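Long-range contact in DNA polymerase (Pyrobaculum calidifontis, PDB 5MDN), which probably catalyses template-directed DNA synthesis, adding deoxyribonucleotides from their triphosphates to a growing strand with release of diphosphate: residues V374-L378 and A513-Y517. Numbering follows the deposited sequence.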
loop_
_atom_site.group_PDB
_atom_site.type_symbol
_atom_site.label_atom_id
_atom_site.label_comp_id
_atom_site.label_asym_id
_atom_site.label_seq_id
_atom_site.Cartn_x
_atom_site.Cartn_y
_atom_site.Cartn_z
ATOM N N VAL A 374 -0.302 7.048 -8.775
ATOM C CA VAL A 374 -0.757 8.271 -9.435
ATOM C C VAL A 374 0.036 8.520 -10.714
ATOM O O VAL A 374 -0.513 8.978 -11.723
ATOM C CB VAL A 374 -0.639 9.459 -8.460
ATOM C CG1 VAL A 374 -0.805 10.790 -9.184
ATOM C CG2 VAL A 374 -1.648 9.328 -7.335
ATOM N N GLU A 375 1.332 8.203 -10.699
ATOM C CA GLU A 375 2.167 8.463 -11.866
ATOM C C GLU A 375 1.789 7.577 -13.047
ATOM O O GLU A 375 1.889 8.011 -14.201
ATOM C CB GLU A 375 3.636 8.284 -11.498
ATOM C CG GLU A 375 4.591 8.970 -12.441
ATOM C CD GLU A 375 5.945 9.203 -11.805
ATOM O OE1 GLU A 375 6.682 8.218 -11.590
ATOM O OE2 GLU A 375 6.269 10.373 -11.513
ATOM N N TRP A 376 1.351 6.343 -12.790
ATOM C CA TRP A 376 0.855 5.495 -13.868
ATOM C C TRP A 376 -0.481 5.977 -14.414
ATOM O O TRP A 376 -0.809 5.679 -15.568
ATOM C CB TRP A 376 0.736 4.046 -13.393
ATOM C CG TRP A 376 2.034 3.305 -13.450
ATOM C CD1 TRP A 376 2.759 2.828 -12.395
ATOM C CD2 TRP A 376 2.774 2.968 -14.629
ATOM N NE1 TRP A 376 3.900 2.210 -12.847
ATOM C CE2 TRP A 376 3.932 2.282 -14.215
ATOM C CE3 TRP A 376 2.566 3.176 -15.996
ATOM C CZ2 TRP A 376 4.879 1.803 -15.118
ATOM C CZ3 TRP A 376 3.507 2.701 -16.890
ATOM C CH2 TRP A 376 4.648 2.024 -16.449
ATOM N N MET A 377 -1.260 6.705 -13.614
ATOM C CA MET A 377 -2.460 7.353 -14.136
ATOM C C MET A 377 -2.096 8.519 -15.045
ATOM O O MET A 377 -2.634 8.648 -16.151
ATOM C CB MET A 377 -3.347 7.827 -12.986
ATOM C CG MET A 377 -4.717 8.319 -13.429
ATOM S SD MET A 377 -5.805 8.698 -12.044
ATOM C CE MET A 377 -4.912 10.053 -11.289
ATOM N N LEU A 378 -1.191 9.390 -14.586
ATOM C CA LEU A 378 -0.821 10.564 -15.370
ATOM C C LEU A 378 -0.163 10.180 -16.689
ATOM O O LEU A 378 -0.337 10.881 -17.692
ATOM C CB LEU A 378 0.099 11.473 -14.555
ATOM C CG LEU A 378 -0.536 12.093 -13.307
ATOM C CD1 LEU A 378 0.463 12.966 -12.567
ATOM C CD2 LEU A 378 -1.783 12.885 -13.673
ATOM N N ALA A 513 -4.936 12.344 -4.019
ATOM C CA ALA A 513 -3.543 11.930 -3.916
ATOM C C ALA A 513 -2.598 12.814 -4.719
ATOM O O ALA A 513 -1.382 12.739 -4.516
ATOM C CB ALA A 513 -3.392 10.477 -4.369
ATOM N N MET A 514 -3.130 13.622 -5.642
ATOM C CA MET A 514 -2.298 14.464 -6.500
ATOM C C MET A 514 -1.352 15.346 -5.689
ATOM O O MET A 514 -0.161 15.453 -6.004
ATOM C CB MET A 514 -3.188 15.324 -7.398
ATOM C CG MET A 514 -2.483 15.899 -8.614
ATOM S SD MET A 514 -2.088 14.629 -9.830
ATOM C CE MET A 514 -3.709 13.916 -10.099
ATOM N N TYR A 515 -1.878 16.001 -4.648
ATOM C CA TYR A 515 -1.084 16.958 -3.879
ATOM C C TYR A 515 0.154 16.307 -3.271
ATOM O O TYR A 515 1.247 16.888 -3.301
ATOM C CB TYR A 515 -1.954 17.591 -2.793
ATOM C CG TYR A 515 -1.192 18.407 -1.774
ATOM C CD1 TYR A 515 -0.598 19.614 -2.121
ATOM C CD2 TYR A 515 -1.087 17.979 -0.459
ATOM C CE1 TYR A 515 0.092 20.365 -1.185
ATOM C CE2 TYR A 515 -0.402 18.720 0.482
ATOM C CZ TYR A 515 0.186 19.911 0.115
ATOM O OH TYR A 515 0.865 20.640 1.062
ATOM N N GLY A 516 0.004 15.107 -2.708
ATOM C CA GLY A 516 1.165 14.395 -2.198
ATOM C C GLY A 516 2.159 14.035 -3.287
ATOM O O GLY A 516 3.372 14.050 -3.063
ATOM N N TYR A 517 1.658 13.698 -4.477
ATOM C CA TYR A 517 2.535 13.300 -5.573
ATOM C C TYR A 517 3.381 14.467 -6.066
ATOM O O TYR A 517 4.587 14.321 -6.296
ATOM C CB TYR A 517 1.707 12.717 -6.719
ATOM C CG TYR A 517 2.473 12.583 -8.015
ATOM C CD1 TYR A 517 3.311 11.500 -8.241
ATOM C CD2 TYR A 517 2.357 13.542 -9.012
ATOM C CE1 TYR A 517 4.015 11.379 -9.426
ATOM C CE2 TYR A 517 3.057 13.430 -10.197
ATOM C CZ TYR A 517 3.883 12.346 -10.400
ATOM O OH TYR A 517 4.581 12.229 -11.579
#
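Ala513 sets its methyl group against one branch of Val374, with CB 3.6 Å from CG2. Here helix 370-384 packs against the short helix 514-519. Met514 follows. Its chain bends at chi2 and chi3, which brings the sulfur and the terminal methyl back to the first helix. SD lies 4.1 Å from Val374 CG1 and also touches Leu378 CD1, while CE approaches Leu378 CD2 and Met377 CE. Ile469 and Leu473 of helix 468-486 pack on Met514 as well, so three helices share this apolar patch. The Tyr515 ring stacks on Tyr425. Tyr517 makes the main contact. With CG anti to the backbone N (chi1 166°), its ring reaches across to helix 370-384. Val374 CG1 lies over one face, 3.9 Å from Tyr517 CG. Leu378 CD1 comes in obliquely, 3.5 Å from Tyr517 CE2. Glu375 sits at the hydroxyl end of the ring. Its extended chain carries the carboxylate to the ring edge, with the two planes 90° apart. Tyr517 OH donates to Glu375 OE2 at 2.5 Å, and OE2 accepts through its anti lone pair, the one away from OE1. The other oxygen, OE1, forms a salt bridge with Arg524 NE. The backbone N atoms of Arg524 and Trp525 make weak hydrogen bonds to Tyr517 OH. Residues 513-516 correspond to the end of the family B polymerase motif Kx3NSxYG, with Ala513 at the serine position; Tyr517 follows directly. The contact joins the end of this motif and the residue after it to helix 370-384. The packing is apolar at Ala513 and Met514 and becomes polar at the far end of Tyr517. There a buried carboxylate is held by a phenol and a guanidinium, which probably favours its ionised form.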